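Rik1-associated factor 1 (Schizosaccharomyces pombe, PDB 4O9D) contributes, as a WD-repeat component of the Clr4 methyltransferase complex, to heterochromatin formation by H3K9 methylation, this chain being its beta-propeller part. Local coordinates at residues D94-K99 against D142-A147; K198-Y203 against T237-H242; Q373-M378 against S392-C397; N111-W116 against Y154-D159. All coordinates share one frame; numbering follows the deposited sequence.

Contact 1 (D94-K99 against D142-A147); sequences DLCFSK and DLLAVA
The carboxylate of D142 is held at the S98-K99 turn, where K99 N donates to D142 OD1 over 2.8 Å at an N-H...O angle of 164°. In this WD-repeat beta-propeller the contact joins two neighbouring blades: 94-99 ends the innermost strand of one, and 142-147 runs from a turn into the second strand of the next. The donor hydrogen points almost straight at OD1, although the nitrogen lies 50° out of the carboxylate plane and so meets it from above. S98 OG lies 3.0 Å from D142 OD1, at best a weak hydrogen bond, since its proton has a second acceptor nearby; the same hydroxyl also bonds to G100 N. With CG anti to its nitrogen (chi1 -153°), D142 reaches across to that turn, while its OD2 bonds to the hydroxyl of Y105, so both carboxylate oxygens have partners. An alanine here would remove the carboxylate and would probably leave K99 N and the Y105 hydroxyl without this shared acceptor, loosening the tie between the two turns. K99 crosses D142 with its CG 3.8 Å from D142 OD1, yet the ammonium continues elsewhere: K99 NZ is 6.9 Å from D142 OD1, too far for a salt bridge. At the other end of the segment, D94 OD2 reaches the next blade through a salt bridge with K135 and a hydrogen bond from L136 N, and its OD1 accepts from L95 N. Apolar packing across the two segments is limited to one pair, in which C96 SG rests 3.9 Å from L144 CD1.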
# COMPACT_ATOMS: atom_id res chain seq x y z
N ASP A 94 2.59 4.53 -5.85
CA ASP A 94 1.88 4.83 -4.62
C ASP A 94 1.20 6.18 -4.76
O ASP A 94 1.49 6.94 -5.67
CB ASP A 94 2.82 4.82 -3.41
CG ASP A 94 2.14 4.30 -2.11
OD1 ASP A 94 0.89 4.12 -2.11
OD2 ASP A 94 2.84 4.07 -1.10
N LEU A 95 0.29 6.47 -3.85
CA LEU A 95 -0.33 7.78 -3.79
C LEU A 95 -1.02 7.93 -2.47
O LEU A 95 -1.37 6.94 -1.82
CB LEU A 95 -1.29 8.00 -4.96
CG LEU A 95 -2.06 6.82 -5.53
CD1 LEU A 95 -3.09 6.32 -4.55
CD2 LEU A 95 -2.72 7.23 -6.85
N CYS A 96 -1.18 9.18 -2.04
CA CYS A 96 -1.87 9.44 -0.79
C CYS A 96 -2.33 10.88 -0.81
O CYS A 96 -1.66 11.75 -1.36
CB CYS A 96 -0.95 9.17 0.41
SG CYS A 96 0.65 9.97 0.29
N PHE A 97 -3.49 11.12 -0.22
CA PHE A 97 -4.04 12.46 -0.14
C PHE A 97 -3.42 13.23 1.02
O PHE A 97 -3.11 12.65 2.06
CB PHE A 97 -5.55 12.39 0.06
CG PHE A 97 -6.32 12.09 -1.20
CD1 PHE A 97 -6.67 13.12 -2.06
CD2 PHE A 97 -6.68 10.80 -1.52
CE1 PHE A 97 -7.39 12.86 -3.22
CE2 PHE A 97 -7.40 10.53 -2.70
CZ PHE A 97 -7.75 11.57 -3.53
N SER A 98 -3.27 14.53 0.83
CA SER A 98 -2.72 15.40 1.86
C SER A 98 -3.61 15.48 3.08
O SER A 98 -4.84 15.39 2.97
CB SER A 98 -2.53 16.81 1.28
OG SER A 98 -2.32 17.73 2.32
N LYS A 99 -3.01 15.69 4.25
CA LYS A 99 -3.80 15.78 5.49
C LYS A 99 -4.71 17.02 5.50
O LYS A 99 -5.73 17.04 6.19
CB LYS A 99 -2.87 15.79 6.71
CG LYS A 99 -2.01 14.52 6.84
CD LYS A 99 -2.86 13.26 6.70
CE LYS A 99 -2.10 12.00 7.15
NZ LYS A 99 -3.02 10.82 7.29
N ASP A 142 1.63 16.26 7.58
CA ASP A 142 1.70 16.29 6.12
C ASP A 142 3.13 16.28 5.52
O ASP A 142 3.32 16.67 4.37
CB ASP A 142 0.92 17.50 5.55
CG ASP A 142 0.39 17.25 4.12
OD1 ASP A 142 -0.26 16.19 3.92
OD2 ASP A 142 0.62 18.07 3.18
N LEU A 143 4.13 15.84 6.29
CA LEU A 143 5.47 15.60 5.76
C LEU A 143 5.41 14.33 4.92
O LEU A 143 4.85 13.31 5.36
CB LEU A 143 6.49 15.44 6.88
CG LEU A 143 7.98 15.45 6.54
CD1 LEU A 143 8.44 16.79 5.88
CD2 LEU A 143 8.80 15.15 7.81
N LEU A 144 5.97 14.38 3.72
CA LEU A 144 5.88 13.24 2.80
C LEU A 144 7.20 12.44 2.74
O LEU A 144 8.25 12.99 2.43
CB LEU A 144 5.48 13.74 1.42
CG LEU A 144 5.31 12.68 0.33
CD1 LEU A 144 4.10 11.85 0.61
CD2 LEU A 144 5.22 13.33 -1.05
N ALA A 145 7.14 11.14 3.08
CA ALA A 145 8.34 10.31 2.97
C ALA A 145 8.30 9.53 1.68
O ALA A 145 7.23 9.05 1.25
CB ALA A 145 8.50 9.39 4.20
N VAL A 146 9.45 9.42 1.05
CA VAL A 146 9.54 8.82 -0.26
C VAL A 146 10.57 7.69 -0.22
O VAL A 146 11.68 7.91 0.24
CB VAL A 146 9.99 9.87 -1.25
CG1 VAL A 146 9.96 9.31 -2.65
CG2 VAL A 146 9.06 11.09 -1.13
N ALA A 147 10.21 6.50 -0.70
CA ALA A 147 11.18 5.41 -0.80
C ALA A 147 11.52 5.16 -2.27
O ALA A 147 10.65 4.87 -3.09
CB ALA A 147 10.67 4.13 -0.10

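Contact 2 (K198-Y203 against T237-H242); sequences KVIIGY and TSLYMH
T237 OG1 is gripped by the hydroxyl of S251 and the carbonyl oxygen of I281, but the contact itself, I200 against L239 and M241, is wholly apolar. I200 divides its two branches between the partners. Its CG2 approaches L239 CD1 at 4.0 Å, and the CD1 at the end of its other branch lies 4.2 Å from M241 CE. Both pairs meet at an oblique angle, without running alongside one another. The methionine gets there by folding: CG stands anti to the nitrogen (chi1 177°), then the chain bends at chi2 and chi3, which places the terminal methyl beside I200 CD1. In the beta-propeller this is a joint between successive blades, the second strand of one, 198-204, facing the innermost strand of the next, 235-241. G202 comes next to L239 with backbone alone, G202 CA lying 5.3 Å from L239 CD2. Neighbouring strands enclose the same residues: F248 and L217 touch I200, while A250 and L185 touch L239. I201 and Y203 point away from the contact, and there I201 CG2 sits 3.5 Å above one face of the Y203 ring, displaced toward its rim.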
# COMPACT_ATOMS: atom_id res chain seq x y z
N LYS A 198 9.70 9.27 13.76
CA LYS A 198 10.80 8.49 13.17
C LYS A 198 10.28 7.92 11.84
O LYS A 198 9.06 7.86 11.62
CB LYS A 198 11.22 7.34 14.10
CG LYS A 198 11.53 7.74 15.56
CD LYS A 198 12.76 8.66 15.63
CE LYS A 198 13.03 9.15 17.06
NZ LYS A 198 14.44 9.65 17.24
N VAL A 199 11.20 7.51 10.98
CA VAL A 199 10.88 7.01 9.64
C VAL A 199 11.49 5.63 9.56
O VAL A 199 12.70 5.46 9.77
CB VAL A 199 11.50 7.90 8.56
CG1 VAL A 199 11.16 7.37 7.15
CG2 VAL A 199 11.05 9.35 8.75
N ILE A 200 10.65 4.64 9.29
CA ILE A 200 11.10 3.28 9.12
C ILE A 200 11.27 3.04 7.63
O ILE A 200 10.38 3.37 6.84
CB ILE A 200 10.03 2.29 9.67
CG1 ILE A 200 9.72 2.58 11.15
CG2 ILE A 200 10.46 0.85 9.46
CD1 ILE A 200 8.26 2.09 11.58
N ILE A 201 12.41 2.50 7.22
CA ILE A 201 12.59 2.17 5.81
C ILE A 201 12.96 0.69 5.60
O ILE A 201 13.87 0.16 6.25
CB ILE A 201 13.72 2.98 5.18
CG1 ILE A 201 13.45 4.48 5.34
CG2 ILE A 201 13.87 2.63 3.68
CD1 ILE A 201 14.42 5.34 4.57
N GLY A 202 12.28 0.06 4.66
CA GLY A 202 12.55 -1.34 4.38
C GLY A 202 13.27 -1.42 3.06
O GLY A 202 12.87 -0.73 2.11
N TYR A 203 14.32 -2.25 2.99
CA TYR A 203 15.12 -2.38 1.78
C TYR A 203 15.00 -3.79 1.17
O TYR A 203 14.82 -4.79 1.88
CB TYR A 203 16.60 -2.08 2.08
CG TYR A 203 16.88 -0.69 2.61
CD1 TYR A 203 16.68 -0.37 3.95
CD2 TYR A 203 17.37 0.31 1.77
CE1 TYR A 203 16.95 0.92 4.45
CE2 TYR A 203 17.63 1.60 2.26
CZ TYR A 203 17.43 1.89 3.59
OH TYR A 203 17.70 3.17 4.06
N THR A 237 9.28 -6.98 2.41
CA THR A 237 8.19 -6.96 1.46
C THR A 237 6.99 -6.16 1.96
O THR A 237 6.20 -5.70 1.16
CB THR A 237 7.71 -8.40 1.11
OG1 THR A 237 7.27 -9.10 2.29
CG2 THR A 237 8.82 -9.20 0.42
N SER A 238 6.85 -5.98 3.27
CA SER A 238 5.65 -5.33 3.74
C SER A 238 5.80 -4.79 5.17
O SER A 238 6.46 -5.40 5.98
CB SER A 238 4.51 -6.36 3.67
OG SER A 238 3.43 -6.00 4.46
N LEU A 239 5.17 -3.65 5.45
CA LEU A 239 5.24 -2.97 6.75
C LEU A 239 3.83 -2.60 7.11
O LEU A 239 3.09 -2.06 6.26
CB LEU A 239 6.04 -1.65 6.66
CG LEU A 239 7.53 -1.63 6.36
CD1 LEU A 239 8.07 -0.15 6.43
CD2 LEU A 239 8.31 -2.48 7.33
N TYR A 240 3.43 -2.87 8.35
CA TYR A 240 2.07 -2.55 8.76
C TYR A 240 2.08 -2.06 10.20
O TYR A 240 2.53 -2.77 11.08
CB TYR A 240 1.17 -3.79 8.61
CG TYR A 240 -0.25 -3.58 9.02
CD1 TYR A 240 -0.61 -3.57 10.37
CD2 TYR A 240 -1.25 -3.43 8.07
CE1 TYR A 240 -1.95 -3.41 10.75
CE2 TYR A 240 -2.60 -3.27 8.45
CZ TYR A 240 -2.93 -3.25 9.80
OH TYR A 240 -4.24 -3.05 10.18
N MET A 241 1.56 -0.84 10.42
CA MET A 241 1.51 -0.23 11.75
C MET A 241 0.13 -0.47 12.41
O MET A 241 -0.92 -0.19 11.81
CB MET A 241 1.80 1.29 11.63
CG MET A 241 1.70 2.05 12.96
SD MET A 241 3.11 1.71 14.08
CE MET A 241 4.45 2.53 13.20
N HIS A 242 0.12 -0.99 13.64
CA HIS A 242 -1.15 -1.12 14.35
C HIS A 242 -1.80 0.25 14.54
O HIS A 242 -1.11 1.27 14.73
CB HIS A 242 -0.97 -1.85 15.68
CG HIS A 242 -2.24 -2.35 16.27
ND1 HIS A 242 -2.91 -1.68 17.27
CD2 HIS A 242 -2.99 -3.44 15.98
CE1 HIS A 242 -4.02 -2.33 17.57
NE2 HIS A 242 -4.09 -3.41 16.81

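Contact 3 (Q373-M378 against S392-C397); sequences QNFTEM and SKLTVC. With EDO (1,2-ethanediol), chain E.
M378 and V396 form the tight end of this contact, with M378 SD only 3.3 Å from V396 CG1, a close approach for a sulfur and a methyl. Here two blades of the WD-repeat propeller meet: 373-378 lies on the outermost strand of one blade and 392-397 on the second strand of the next. The touching parts run in nearly the same direction, 25° apart. M378 crosses V396 obliquely, and a bend at chi3 (75°) sets its methyl beside the V396 carbonyl, with M378 CE 3.6 Å from V396 O. The sulfur is also near that carbonyl, M378 SD to V396 O being 3.4 Å. Replacing M378 by an alanine would take away SD and CE and is likely to open a gap beside V396 CG1 and the V396 carbonyl. Further along, F375 and L394 arrive from opposite directions, and L394 CD2 comes within 3.6 Å of F375 CE2, meeting the ring obliquely. The phenylalanine ring is turned edge-to-face against Y406, whose hydroxyl also bonds to T376 OG1.

The other side of strand 371-377 is loose by comparison. N374 and E377 are exposed and take no part in the packing; E377 instead forms a salt bridge with K323, and N374 OD1 is hydrogen-bonded to K361 NZ. An ethanediol molecule, probably from the crystallisation liquor, sits here: N374 N donates to its O1 at 2.8 Å with an angle of 166°, and its C1 lies 3.5 Å from N374 CG.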
# COMPACT_ATOMS: atom_id res chain seq x y z
N GLN A 373 -17.81 -15.93 4.93
CA GLN A 373 -18.52 -15.87 3.66
C GLN A 373 -17.62 -15.32 2.57
O GLN A 373 -16.61 -14.69 2.86
CB GLN A 373 -19.74 -14.97 3.81
CG GLN A 373 -19.36 -13.49 3.96
CD GLN A 373 -20.56 -12.57 3.87
OE1 GLN A 373 -21.60 -12.83 4.47
NE2 GLN A 373 -20.41 -11.48 3.13
N ASN A 374 -17.96 -15.63 1.32
CA ASN A 374 -17.38 -14.96 0.17
C ASN A 374 -18.10 -13.63 0.04
O ASN A 374 -19.33 -13.60 -0.01
CB ASN A 374 -17.54 -15.81 -1.09
CG ASN A 374 -16.66 -17.05 -1.09
OD1 ASN A 374 -15.75 -17.17 -0.28
ND2 ASN A 374 -16.91 -17.98 -2.01
N PHE A 375 -17.35 -12.53 0.02
CA PHE A 375 -17.94 -11.20 -0.10
C PHE A 375 -18.33 -10.92 -1.53
O PHE A 375 -19.43 -10.43 -1.81
CB PHE A 375 -16.98 -10.10 0.36
CG PHE A 375 -17.54 -8.72 0.20
CD1 PHE A 375 -18.55 -8.26 1.03
CD2 PHE A 375 -17.06 -7.87 -0.79
CE1 PHE A 375 -19.08 -6.98 0.87
CE2 PHE A 375 -17.59 -6.57 -0.96
CZ PHE A 375 -18.59 -6.14 -0.15
N THR A 376 -17.42 -11.21 -2.44
CA THR A 376 -17.69 -10.97 -3.85
C THR A 376 -16.74 -11.79 -4.68
O THR A 376 -15.82 -12.41 -4.15
CB THR A 376 -17.58 -9.46 -4.19
OG1 THR A 376 -18.08 -9.24 -5.51
CG2 THR A 376 -16.11 -8.96 -4.10
N GLU A 377 -17.03 -11.86 -5.98
CA GLU A 377 -16.21 -12.57 -6.95
C GLU A 377 -15.95 -11.66 -8.16
O GLU A 377 -16.90 -11.16 -8.81
CB GLU A 377 -16.88 -13.85 -7.43
CG GLU A 377 -16.12 -14.44 -8.62
CD GLU A 377 -16.55 -15.83 -8.99
OE1 GLU A 377 -17.52 -16.35 -8.40
OE2 GLU A 377 -15.90 -16.41 -9.89
N MET A 378 -14.68 -11.43 -8.46
CA MET A 378 -14.33 -10.58 -9.60
C MET A 378 -13.92 -11.47 -10.78
O MET A 378 -13.72 -12.67 -10.62
CB MET A 378 -13.23 -9.56 -9.20
CG MET A 378 -13.78 -8.42 -8.27
SD MET A 378 -12.75 -6.97 -8.21
CE MET A 378 -13.11 -6.23 -9.79
N SER A 392 -16.78 2.98 5.30
CA SER A 392 -17.96 3.22 4.46
C SER A 392 -17.73 2.83 3.01
O SER A 392 -18.68 2.78 2.21
CB SER A 392 -18.41 4.69 4.53
OG SER A 392 -17.56 5.55 3.76
N LYS A 393 -16.48 2.56 2.66
CA LYS A 393 -16.16 2.20 1.28
C LYS A 393 -15.24 0.98 1.27
O LYS A 393 -14.38 0.85 2.14
CB LYS A 393 -15.46 3.36 0.58
CG LYS A 393 -16.29 4.65 0.52
CD LYS A 393 -17.55 4.45 -0.32
CE LYS A 393 -18.48 5.67 -0.29
NZ LYS A 393 -19.01 5.95 1.09
N LEU A 394 -15.45 0.10 0.29
CA LEU A 394 -14.47 -0.93 -0.04
C LEU A 394 -14.26 -0.95 -1.57
O LEU A 394 -15.22 -0.90 -2.34
CB LEU A 394 -14.94 -2.30 0.49
CG LEU A 394 -14.09 -3.49 0.06
CD1 LEU A 394 -12.66 -3.41 0.66
CD2 LEU A 394 -14.77 -4.83 0.46
N THR A 395 -13.01 -0.96 -2.00
CA THR A 395 -12.70 -0.91 -3.41
C THR A 395 -11.87 -2.15 -3.70
O THR A 395 -10.90 -2.42 -2.99
CB THR A 395 -11.89 0.40 -3.78
OG1 THR A 395 -12.67 1.56 -3.46
CG2 THR A 395 -11.60 0.42 -5.25
N VAL A 396 -12.25 -2.91 -4.72
CA VAL A 396 -11.56 -4.13 -5.08
C VAL A 396 -11.26 -4.12 -6.57
O VAL A 396 -12.12 -3.77 -7.37
CB VAL A 396 -12.43 -5.36 -4.70
CG1 VAL A 396 -11.75 -6.66 -5.06
CG2 VAL A 396 -12.75 -5.31 -3.21
N CYS A 397 -10.04 -4.49 -6.95
CA CYS A 397 -9.60 -4.44 -8.36
C CYS A 397 -9.06 -5.79 -8.82
O CYS A 397 -8.56 -6.57 -8.01
CB CYS A 397 -8.48 -3.42 -8.52
SG CYS A 397 -8.67 -1.88 -7.62
C1 EDO E . -19.56 -18.38 0.26
O1 EDO E . -20.17 -17.31 1.00
C2 EDO E . -19.88 -19.73 0.91
O2 EDO E . -18.86 -20.65 0.51

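Contact 4 (N111-W116 against Y154-D159); sequences NAVKVW and YLLSTD
V113 and L156 make the first of two light apolar touches, the CB of V113 standing 4.4 Å from L156 CD1. Two residues on, V115 CG2 and T158 CG2 come to 4.5 Å. No hydrogen bond crosses, and none could form between main chains this far apart: the CA atoms of V113 and L156 are 9.7 Å from each other, those of V115 and T158 8.8 Å. The two strands thus belong to different sheets and face each other through their side chains. L156 spans the interval by being drawn out, with CD1 continuing a chain whose chi2 is 176°. T158 is turned so that its methyl takes the packing while OG1 is hydrogen-bonded to the hydroxyl of Y105, which leaves the polar end of this buried residue satisfied.

Around this first shell, F126 touches both V113 and L156 and meets the Y154 ring edge-to-face; L144 and V146 press on V113 as well. Farther out, the strand carrying the valines is fixed in its own blade by polar ties. K114 NZ bonds to S77 O, and W116 NE1 to T106 OG1. W116 is the tryptophan of the WD signature, and its link to a threonine of the adjoining strand is the one found in WD-repeat hydrogen-bond networks. Here strands 113-117 and 153-158 of consecutive blades meet through their side chains, the apolar blade-to-blade packing characteristic of a WD40 beta-propeller.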
# COMPACT_ATOMS: atom_id res chain seq x y z
N ASN A 111 10.40 7.96 -11.98
CA ASN A 111 11.33 8.55 -11.01
C ASN A 111 10.90 9.88 -10.40
O ASN A 111 11.73 10.61 -9.89
CB ASN A 111 12.73 8.79 -11.64
CG ASN A 111 13.33 7.54 -12.23
OD1 ASN A 111 12.76 6.43 -12.13
ND2 ASN A 111 14.50 7.69 -12.85
N ALA A 112 9.61 10.22 -10.47
CA ALA A 112 9.16 11.54 -10.02
C ALA A 112 8.09 11.46 -8.93
O ALA A 112 7.27 10.56 -8.95
CB ALA A 112 8.65 12.38 -11.22
N VAL A 113 8.13 12.37 -7.96
CA VAL A 113 6.99 12.58 -7.10
C VAL A 113 6.22 13.82 -7.61
O VAL A 113 6.82 14.88 -7.81
CB VAL A 113 7.43 12.82 -5.64
CG1 VAL A 113 6.22 12.92 -4.75
CG2 VAL A 113 8.34 11.68 -5.14
N LYS A 114 4.91 13.69 -7.82
CA LYS A 114 4.07 14.83 -8.26
C LYS A 114 2.99 15.19 -7.24
O LYS A 114 2.55 14.35 -6.43
CB LYS A 114 3.46 14.58 -9.64
CG LYS A 114 4.52 14.51 -10.75
CD LYS A 114 3.98 14.10 -12.13
CE LYS A 114 5.08 14.10 -13.21
NZ LYS A 114 4.54 13.87 -14.59
N VAL A 115 2.57 16.45 -7.30
CA VAL A 115 1.58 16.99 -6.38
C VAL A 115 0.45 17.60 -7.22
O VAL A 115 0.71 18.51 -8.03
CB VAL A 115 2.21 18.11 -5.50
CG1 VAL A 115 1.16 18.69 -4.57
CG2 VAL A 115 3.40 17.58 -4.73
N TRP A 116 -0.79 17.13 -7.04
CA TRP A 116 -1.93 17.57 -7.85
C TRP A 116 -3.01 18.24 -6.99
O TRP A 116 -3.26 17.81 -5.87
CB TRP A 116 -2.58 16.37 -8.58
CG TRP A 116 -1.64 15.40 -9.23
CD1 TRP A 116 -1.04 14.32 -8.63
CD2 TRP A 116 -1.21 15.39 -10.60
NE1 TRP A 116 -0.25 13.65 -9.55
CE2 TRP A 116 -0.34 14.29 -10.76
CE3 TRP A 116 -1.47 16.21 -11.71
CZ2 TRP A 116 0.28 14.00 -11.97
CZ3 TRP A 116 -0.87 15.91 -12.91
CH2 TRP A 116 0.01 14.82 -13.03
N TYR A 154 13.53 9.98 0.84
CA TYR A 154 13.48 11.44 0.87
C TYR A 154 12.32 11.89 1.78
O TYR A 154 11.31 11.17 1.92
CB TYR A 154 13.28 11.97 -0.54
CG TYR A 154 14.30 11.49 -1.55
CD1 TYR A 154 15.50 12.18 -1.74
CD2 TYR A 154 14.06 10.37 -2.32
CE1 TYR A 154 16.44 11.74 -2.67
CE2 TYR A 154 14.98 9.93 -3.25
CZ TYR A 154 16.18 10.64 -3.42
OH TYR A 154 17.10 10.21 -4.35
N LEU A 155 12.50 13.02 2.46
CA LEU A 155 11.42 13.68 3.19
C LEU A 155 11.13 15.02 2.48
O LEU A 155 12.03 15.84 2.30
CB LEU A 155 11.81 13.94 4.65
CG LEU A 155 12.04 12.74 5.59
CD1 LEU A 155 12.50 13.27 6.95
CD2 LEU A 155 10.77 11.86 5.72
N LEU A 156 9.87 15.24 2.12
CA LEU A 156 9.48 16.45 1.39
C LEU A 156 8.39 17.23 2.10
O LEU A 156 7.42 16.64 2.57
CB LEU A 156 8.95 16.06 0.01
CG LEU A 156 9.88 15.26 -0.88
CD1 LEU A 156 9.19 14.87 -2.19
CD2 LEU A 156 11.15 16.05 -1.14
N SER A 157 8.52 18.55 2.20
CA SER A 157 7.40 19.34 2.70
C SER A 157 6.79 20.17 1.58
O SER A 157 7.45 20.44 0.57
CB SER A 157 7.81 20.23 3.88
OG SER A 157 8.50 21.38 3.45
N THR A 158 5.51 20.52 1.73
CA THR A 158 4.79 21.21 0.66
C THR A 158 4.02 22.41 1.21
O THR A 158 3.50 22.35 2.32
CB THR A 158 3.76 20.27 -0.06
OG1 THR A 158 2.76 19.82 0.87
CG2 THR A 158 4.47 19.07 -0.66
N ASP A 159 3.94 23.49 0.43
CA ASP A 159 3.12 24.63 0.82
C ASP A 159 1.67 24.21 1.08
O ASP A 159 1.06 23.55 0.25
CB ASP A 159 3.13 25.71 -0.24
CG ASP A 159 2.52 27.02 0.26
OD1 ASP A 159 1.27 27.11 0.33
OD2 ASP A 159 3.29 27.93 0.63

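How the contacts relate
Contacts 1 and 4 belong to one interface between two successive blades, their centres 8 Å apart. Strands 144-148 and 153-158 are neighbours in one sheet, and V146 N to Y154 O (2.7 Å) and L144 O to L156 N (2.8 Å) are probable hydrogen bonds between them. Contact 2 lies farther round the ring, centred about 14 Å from contact 1 and 19 Å from contact 4; V199 CG2 still packs at 3.9 Å on L155 CD2 of contact 4. Contact 3 is across the propeller, its centre about 26 Å from contacts 1 and 2 and 32 Å from contact 4. The ethanediol binds beside contact 3.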